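Local coordinates for protein eEF1A lysine and N-terminal methyltransferase (PDB 5WCJ) that methylates elongation factor eEF1A on a lysine and at its N terminus, the latter through the C-terminal, SAH-bound domain present here, and thereby regulates mRNA translation, at residues A[135-139]-A[140-144]; A[164-168]-A[169-173]; A[25-28]-A[29-32]. All coordinates share one frame; numbering follows the deposited sequence.

Interaction 1 (A[135-139]-A[140-144]); sequences SCPPP and AFVEQ. With SAH (S-adenosyl-L-homocysteine), chain F.
Phe141 lies alongside Pro138 and touches Pro137 with its CB, and its side chain joins a tight turn to the S-adenosyl-L-homocysteine pocket. Its CG stands anti to the carbonyl carbon (chi1 -78°), which lays the ring beside Pro138, the two side chains pointing the same way; Pro138 CD approaches Phe141 CD1 to 3.7 Å. At the root of the ring, Pro137, which follows a cis peptide bond, brings CB to within 3.9 Å of Phe141 CB, while its CG meets Val142 CG1 at the same distance, these two side chains crossing at about a right angle. The backbone fixes the turn: Phe141 N donates to Pro138 O at 3.0 Å and Val142 N to Pro139 O. N6 of S-adenosyl-L-homocysteine lies at the edge of the Phe141 ring, near the ring plane, 3.5 Å from CZ. Phe123 adds an edge-to-face ring contact, and Leu102 of helix 101-109 also packs on Phe141. Replacing Phe141 by an alanine is likely to open a gap beside Pro138 and leave the adenine amino group without its aromatic neighbour. The ring thus meets that amino group edge-on, an apolar contact, whereas hydrogen bonds to the ligand come from residues such as Glu73 and Asp100.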
loop_
_atom_site.group_PDB
_atom_site.type_symbol
_atom_site.label_atom_id
_atom_site.label_comp_id
_atom_site.label_asym_id
_atom_site.label_seq_id
_atom_site.Cartn_x
_atom_site.Cartn_y
_atom_site.Cartn_z
ATOM N N SER A 135 -15.511 -8.728 2.169
ATOM C CA SER A 135 -14.763 -9.009 0.940
ATOM C C SER A 135 -13.610 -8.024 0.668
ATOM O O SER A 135 -12.797 -8.285 -0.219
ATOM C CB SER A 135 -15.720 -9.026 -0.264
ATOM O OG SER A 135 -16.408 -7.804 -0.342
ATOM N N CYS A 136 -13.561 -6.920 1.430
ATOM C CA CYS A 136 -12.560 -5.867 1.254
ATOM C C CYS A 136 -11.880 -5.543 2.588
ATOM O O CYS A 136 -12.361 -4.702 3.351
ATOM C CB CYS A 136 -13.237 -4.642 0.661
ATOM S SG CYS A 136 -12.075 -3.325 0.245
ATOM N N PRO A 137 -10.791 -6.215 2.935
ATOM C CA PRO A 137 -10.247 -7.387 2.243
ATOM C C PRO A 137 -10.984 -8.657 2.672
ATOM O O PRO A 137 -11.718 -8.634 3.666
ATOM C CB PRO A 137 -8.832 -7.446 2.788
ATOM C CG PRO A 137 -8.978 -6.979 4.197
ATOM C CD PRO A 137 -10.065 -5.946 4.191
ATOM N N PRO A 138 -10.747 -9.764 1.965
ATOM C CA PRO A 138 -11.152 -11.063 2.514
ATOM C C PRO A 138 -10.604 -11.259 3.942
ATOM O O PRO A 138 -9.486 -10.825 4.246
ATOM C CB PRO A 138 -10.534 -12.060 1.518
ATOM C CG PRO A 138 -10.392 -11.278 0.250
ATOM C CD PRO A 138 -10.028 -9.901 0.692
ATOM N N PRO A 139 -11.375 -11.900 4.837
ATOM C CA PRO A 139 -11.003 -11.916 6.261
ATOM C C PRO A 139 -9.655 -12.554 6.577
ATOM O O PRO A 139 -9.018 -12.182 7.558
ATOM C CB PRO A 139 -12.148 -12.713 6.931
ATOM C CG PRO A 139 -12.946 -13.299 5.851
ATOM C CD PRO A 139 -12.685 -12.541 4.595
ATOM N N ALA A 140 -9.199 -13.486 5.738
ATOM C CA ALA A 140 -7.897 -14.114 5.971
ATOM C C ALA A 140 -6.743 -13.114 5.999
ATOM O O ALA A 140 -5.749 -13.362 6.666
ATOM C CB ALA A 140 -7.624 -15.208 4.948
ATOM N N PHE A 141 -6.883 -11.985 5.285
ATOM C CA PHE A 141 -5.823 -10.975 5.205
ATOM C C PHE A 141 -5.653 -10.226 6.518
ATOM O O PHE A 141 -4.635 -9.575 6.710
ATOM C CB PHE A 141 -6.105 -9.938 4.091
ATOM C CG PHE A 141 -5.791 -10.419 2.712
ATOM C CD1 PHE A 141 -6.734 -11.079 1.960
ATOM C CD2 PHE A 141 -4.523 -10.223 2.179
ATOM C CE1 PHE A 141 -6.443 -11.510 0.667
ATOM C CE2 PHE A 141 -4.206 -10.650 0.897
ATOM C CZ PHE A 141 -5.172 -11.292 0.125
ATOM N N VAL A 142 -6.656 -10.284 7.399
ATOM C CA VAL A 142 -6.592 -9.597 8.709
ATOM C C VAL A 142 -6.682 -10.537 9.940
ATOM O O VAL A 142 -6.840 -10.098 11.074
ATOM C CB VAL A 142 -7.624 -8.472 8.765
ATOM C CG1 VAL A 142 -7.274 -7.400 7.733
ATOM C CG2 VAL A 142 -9.051 -8.960 8.544
ATOM N N GLU A 143 -6.531 -11.824 9.693
ATOM C CA GLU A 143 -6.456 -12.823 10.735
ATOM C C GLU A 143 -5.075 -12.745 11.376
ATOM O O GLU A 143 -4.053 -12.483 10.727
ATOM C CB GLU A 143 -6.751 -14.182 10.097
ATOM C CG GLU A 143 -6.768 -15.377 11.034
ATOM C CD GLU A 143 -5.406 -15.972 11.228
ATOM O OE1 GLU A 143 -4.584 -15.894 10.291
ATOM O OE2 GLU A 143 -5.131 -16.501 12.340
ATOM N N GLN A 144 -5.035 -12.895 12.691
ATOM C CA GLN A 144 -3.815 -12.577 13.429
ATOM C C GLN A 144 -2.573 -13.366 13.032
ATOM O O GLN A 144 -1.506 -12.785 12.990
ATOM C CB GLN A 144 -4.050 -12.644 14.957
ATOM C CG GLN A 144 -4.753 -11.396 15.503
ATOM C CD GLN A 144 -4.742 -11.346 17.021
ATOM O OE1 GLN A 144 -3.677 -11.355 17.643
ATOM N NE2 GLN A 144 -5.924 -11.294 17.620
HETATM C CG SAH F . -9.001 -2.414 -6.241
HETATM S SD SAH F . -9.834 -3.789 -7.083
HETATM C "C5'" SAH F . -9.468 -5.214 -6.026
HETATM C "C4'" SAH F . -8.332 -5.999 -6.651
HETATM O "O4'" SAH F . -7.952 -7.061 -5.742
HETATM C "C3'" SAH F . -8.716 -6.679 -7.978
HETATM O "O3'" SAH F . -7.704 -6.444 -8.952
HETATM C "C2'" SAH F . -8.784 -8.162 -7.596
HETATM O "O2'" SAH F . -8.461 -9.091 -8.624
HETATM C "C1'" SAH F . -7.695 -8.198 -6.533
HETATM N N9 SAH F . -7.721 -9.362 -5.651
HETATM C C8 SAH F . -8.826 -9.983 -5.126
HETATM N N7 SAH F . -8.546 -10.961 -4.298
HETATM C C5 SAH F . -7.162 -10.985 -4.276
HETATM C C6 SAH F . -6.238 -11.779 -3.577
HETATM N N6 SAH F . -6.596 -12.756 -2.704
HETATM N N1 SAH F . -4.927 -11.552 -3.793
HETATM C C2 SAH F . -4.564 -10.592 -4.660
HETATM N N3 SAH F . -5.345 -9.765 -5.363
HETATM C C4 SAH F . -6.641 -10.010 -5.119
#

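Interaction 2 (A[164-168]-A[169-173]); sequences LVCRD and LGLKD
With chi1 at 178°, Asp168 swings its carboxylate opposite its own backbone N and forward over the first turn of helix 169-182, where OD1 accepts from Leu171 N at 3.1 Å. This is an N-cap bond, straight (178° at the hydrogen), although the donor meets OD1 from above the carboxylate plane. The same residue also starts the helical hydrogen bonding: Lys172 N donates to Asp168 O at 2.9 Å. Leu171 crosses the aspartate at about a right angle, its CB 3.7 Å from Asp168 CG. Cys166 comes in from the preceding loop, its thiol turned toward the helix; SG touches Leu171 CG at 3.9 Å and lies 3.8 Å from Lys172 CB. The lysine chain starts out toward the loop, passes CD 3.8 Å from Cys166 O, then bends at chi3 (104°), which sends the amine away to a salt bridge with Glu197, at the start of strand 197-202. Loop and helix are therefore joined by a polar cap on the exposed side and by a buried sulfur set against Lys172 N and the aliphatic carbons of Leu171 and Lys172. The negative charge of Asp168 would be expected to interact favourably with the helix dipole.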
loop_
_atom_site.group_PDB
_atom_site.type_symbol
_atom_site.label_atom_id
_atom_site.label_comp_id
_atom_site.label_asym_id
_atom_site.label_seq_id
_atom_site.Cartn_x
_atom_site.Cartn_y
_atom_site.Cartn_z
ATOM N N LEU A 164 -10.493 -0.866 4.049
ATOM C CA LEU A 164 -11.477 -1.735 4.752
ATOM C C LEU A 164 -12.921 -1.328 4.457
ATOM O O LEU A 164 -13.287 -0.154 4.596
ATOM C CB LEU A 164 -11.248 -1.661 6.250
ATOM C CG LEU A 164 -12.174 -2.431 7.215
ATOM C CD1 LEU A 164 -11.879 -3.917 7.096
ATOM C CD2 LEU A 164 -11.925 -1.968 8.633
ATOM N N VAL A 165 -13.721 -2.295 4.029
ATOM C CA VAL A 165 -15.181 -2.140 3.975
ATOM C C VAL A 165 -15.740 -3.243 4.845
ATOM O O VAL A 165 -15.587 -4.411 4.515
ATOM C CB VAL A 165 -15.738 -2.270 2.572
ATOM C CG1 VAL A 165 -17.279 -2.247 2.614
ATOM C CG2 VAL A 165 -15.199 -1.149 1.668
ATOM N N CYS A 166 -16.364 -2.889 5.959
ATOM C CA CYS A 166 -16.979 -3.888 6.802
ATOM C C CYS A 166 -18.257 -3.303 7.402
ATOM O O CYS A 166 -18.186 -2.511 8.341
ATOM C CB CYS A 166 -15.989 -4.326 7.859
ATOM S SG CYS A 166 -16.486 -5.797 8.776
ATOM N N ARG A 167 -19.408 -3.630 6.791
ATOM C CA ARG A 167 -20.709 -3.153 7.284
ATOM C C ARG A 167 -21.186 -3.871 8.550
ATOM O O ARG A 167 -21.950 -3.301 9.326
ATOM C CB ARG A 167 -21.777 -3.250 6.184
ATOM C CG ARG A 167 -21.542 -2.307 5.011
ATOM C CD ARG A 167 -22.680 -2.361 3.996
ATOM N NE ARG A 167 -22.401 -1.480 2.859
ATOM C CZ ARG A 167 -22.598 -0.165 2.849
ATOM N NH1 ARG A 167 -23.105 0.485 3.902
ATOM N NH2 ARG A 167 -22.302 0.527 1.752
ATOM N N ASP A 168 -20.743 -5.108 8.751
ATOM C CA ASP A 168 -21.021 -5.866 9.975
ATOM C C ASP A 168 -20.176 -5.278 11.103
ATOM O O ASP A 168 -18.950 -5.517 11.167
ATOM C CB ASP A 168 -20.697 -7.327 9.713
ATOM C CG ASP A 168 -20.890 -8.233 10.922
ATOM O OD1 ASP A 168 -20.916 -7.774 12.079
ATOM O OD2 ASP A 168 -20.972 -9.446 10.682
ATOM N N LEU A 169 -20.796 -4.495 11.976
ATOM C CA LEU A 169 -20.026 -3.742 12.959
ATOM C C LEU A 169 -19.395 -4.596 14.058
ATOM O O LEU A 169 -18.339 -4.225 14.574
ATOM C CB LEU A 169 -20.814 -2.589 13.554
ATOM C CG LEU A 169 -21.228 -1.540 12.528
ATOM C CD1 LEU A 169 -22.168 -0.561 13.226
ATOM C CD2 LEU A 169 -20.071 -0.839 11.828
ATOM N N GLY A 170 -20.014 -5.709 14.403
ATOM C CA GLY A 170 -19.416 -6.672 15.329
ATOM C C GLY A 170 -18.101 -7.218 14.776
ATOM O O GLY A 170 -17.062 -7.180 15.444
ATOM N N LEU A 171 -18.150 -7.700 13.536
ATOM C CA LEU A 171 -16.957 -8.158 12.842
ATOM C C LEU A 171 -15.918 -7.061 12.735
ATOM O O LEU A 171 -14.731 -7.320 12.981
ATOM C CB LEU A 171 -17.301 -8.711 11.460
ATOM C CG LEU A 171 -16.121 -9.238 10.620
ATOM C CD1 LEU A 171 -15.358 -10.312 11.384
ATOM C CD2 LEU A 171 -16.587 -9.731 9.270
ATOM N N LYS A 172 -16.338 -5.840 12.379
ATOM C CA LYS A 172 -15.403 -4.734 12.246
ATOM C C LYS A 172 -14.600 -4.469 13.532
ATOM O O LYS A 172 -13.394 -4.234 13.467
ATOM C CB LYS A 172 -16.094 -3.446 11.770
ATOM C CG LYS A 172 -15.130 -2.302 11.618
ATOM C CD LYS A 172 -15.586 -1.184 10.713
ATOM C CE LYS A 172 -16.045 0.015 11.485
ATOM N NZ LYS A 172 -16.452 1.072 10.524
ATOM N N ASP A 173 -15.275 -4.496 14.683
ATOM C CA ASP A 173 -14.604 -4.338 15.972
ATOM C C ASP A 173 -13.593 -5.461 16.254
ATOM O O ASP A 173 -12.519 -5.176 16.764
ATOM C CB ASP A 173 -15.632 -4.248 17.116
ATOM C CG ASP A 173 -16.347 -2.880 17.179
ATOM O OD1 ASP A 173 -15.987 -1.937 16.435
ATOM O OD2 ASP A 173 -17.280 -2.739 18.005
#

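Interaction 3 (A[25-28]-A[29-32]); sequences AMIA and GLAL
From Met26 onward the backbone turns with i to i+3 hydrogen bonds, Gly29 N to Met26 O (the most bent, 143° at the hydrogen), Leu30 N to Ile27 O and Ala31 N to Ala28 O, each 3.0 Å long, so that helix 21-28 passes into a 3-10 segment at 29-32. Side chains add little direct contact along this tightened turn. Leu30, with CG anti to the carbonyl carbon (chi1 -61°), places CG 3.3 Å from Ile27 O; its CD1 makes only a loose contact with Ile27 CG2, at 4.4 Å. Ala31 CB sits at a similar 3.3 Å from Ala28 O. At Gly29 the lack of a side chain matters, since a CB there would come close to Met26 O. The hydrophobic groups mostly look outward into the fold. Ala25 and Met26 rest on Ile198 of strand 197-202, and Ala28 meets Arg189 of strand 185-190. Ile27 and Ala31 pack against Leu225 and Leu221 of helix 211-226, respectively, leaving this buried N-terminal segment wedged between that helix and the antiparallel edge of the sheet.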
loop_
_atom_site.group_PDB
_atom_site.type_symbol
_atom_site.label_atom_id
_atom_site.label_comp_id
_atom_site.label_asym_id
_atom_site.label_seq_id
_atom_site.Cartn_x
_atom_site.Cartn_y
_atom_site.Cartn_z
ATOM N N ALA A 25 -6.387 8.886 -0.104
ATOM C CA ALA A 25 -6.219 8.603 1.335
ATOM C C ALA A 25 -5.124 7.577 1.643
ATOM O O ALA A 25 -4.379 7.744 2.613
ATOM C CB ALA A 25 -7.538 8.148 1.924
ATOM N N MET A 26 -5.009 6.522 0.821
ATOM C CA MET A 26 -3.942 5.522 1.042
ATOM C C MET A 26 -2.546 6.122 0.817
ATOM O O MET A 26 -1.660 5.942 1.641
ATOM C CB MET A 26 -4.147 4.270 0.193
ATOM C CG MET A 26 -5.405 3.508 0.585
ATOM S SD MET A 26 -5.783 2.182 -0.554
ATOM C CE MET A 26 -4.717 0.924 0.091
ATOM N N ILE A 27 -2.398 6.873 -0.268
ATOM C CA ILE A 27 -1.152 7.570 -0.599
ATOM C C ILE A 27 -0.773 8.540 0.534
ATOM O O ILE A 27 0.396 8.652 0.899
ATOM C CB ILE A 27 -1.277 8.279 -1.980
ATOM C CG1 ILE A 27 -1.351 7.239 -3.110
ATOM C CG2 ILE A 27 -0.092 9.194 -2.222
ATOM C CD1 ILE A 27 -2.037 7.730 -4.371
ATOM N N ALA A 28 -1.764 9.173 1.148
ATOM C CA ALA A 28 -1.535 10.082 2.283
ATOM C C ALA A 28 -0.796 9.425 3.439
ATOM O O ALA A 28 -0.070 10.097 4.172
ATOM C CB ALA A 28 -2.851 10.697 2.752
ATOM N N GLY A 29 -0.942 8.099 3.594
ATOM C CA GLY A 29 -0.241 7.363 4.611
ATOM C C GLY A 29 1.265 7.366 4.555
ATOM O O GLY A 29 1.929 7.091 5.572
ATOM N N LEU A 30 1.809 7.647 3.370
ATOM C CA LEU A 30 3.254 7.814 3.233
ATOM C C LEU A 30 3.796 8.939 4.142
ATOM O O LEU A 30 4.976 8.908 4.553
ATOM C CB LEU A 30 3.622 8.088 1.781
ATOM C CG LEU A 30 3.277 7.031 0.736
ATOM C CD1 LEU A 30 3.658 7.495 -0.667
ATOM C CD2 LEU A 30 3.968 5.732 1.068
ATOM N N ALA A 31 2.942 9.903 4.492
ATOM C CA ALA A 31 3.341 10.948 5.453
ATOM C C ALA A 31 3.763 10.423 6.840
ATOM O O ALA A 31 4.531 11.088 7.533
ATOM C CB ALA A 31 2.248 11.985 5.580
ATOM N N LEU A 32 3.334 9.216 7.231
ATOM C CA LEU A 32 3.777 8.624 8.498
ATOM C C LEU A 32 5.198 8.050 8.492
ATOM O O LEU A 32 5.656 7.565 9.532
ATOM C CB LEU A 32 2.800 7.531 8.964
ATOM C CG LEU A 32 1.342 7.979 9.106
ATOM C CD1 LEU A 32 0.457 6.798 9.453
ATOM C CD2 LEU A 32 1.223 9.058 10.165
#

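Overall arrangement
Reading from the N terminus, interaction 3 comes first, where helix 21-28 tightens into a 3-10 turn between helix 211-226 and strands 185-190 and 197-202. Interaction 1 follows after strand 118-123, closing the turn, next to the bound S-adenosyl-L-homocysteine, that leads to helix 144-152. Interaction 2 joins the end of strand 158-164 to helix 169-182. The three lie in series, neither nested nor crossed, within one Rossmann-like methyltransferase domain. Interactions 1 and 2 touch: Val165 N probably bonds to Cys136 O at 2.8 Å, and Pro137 packs on Leu164. Interaction 3 stands apart, its centre about 21 Å from that of interaction 1.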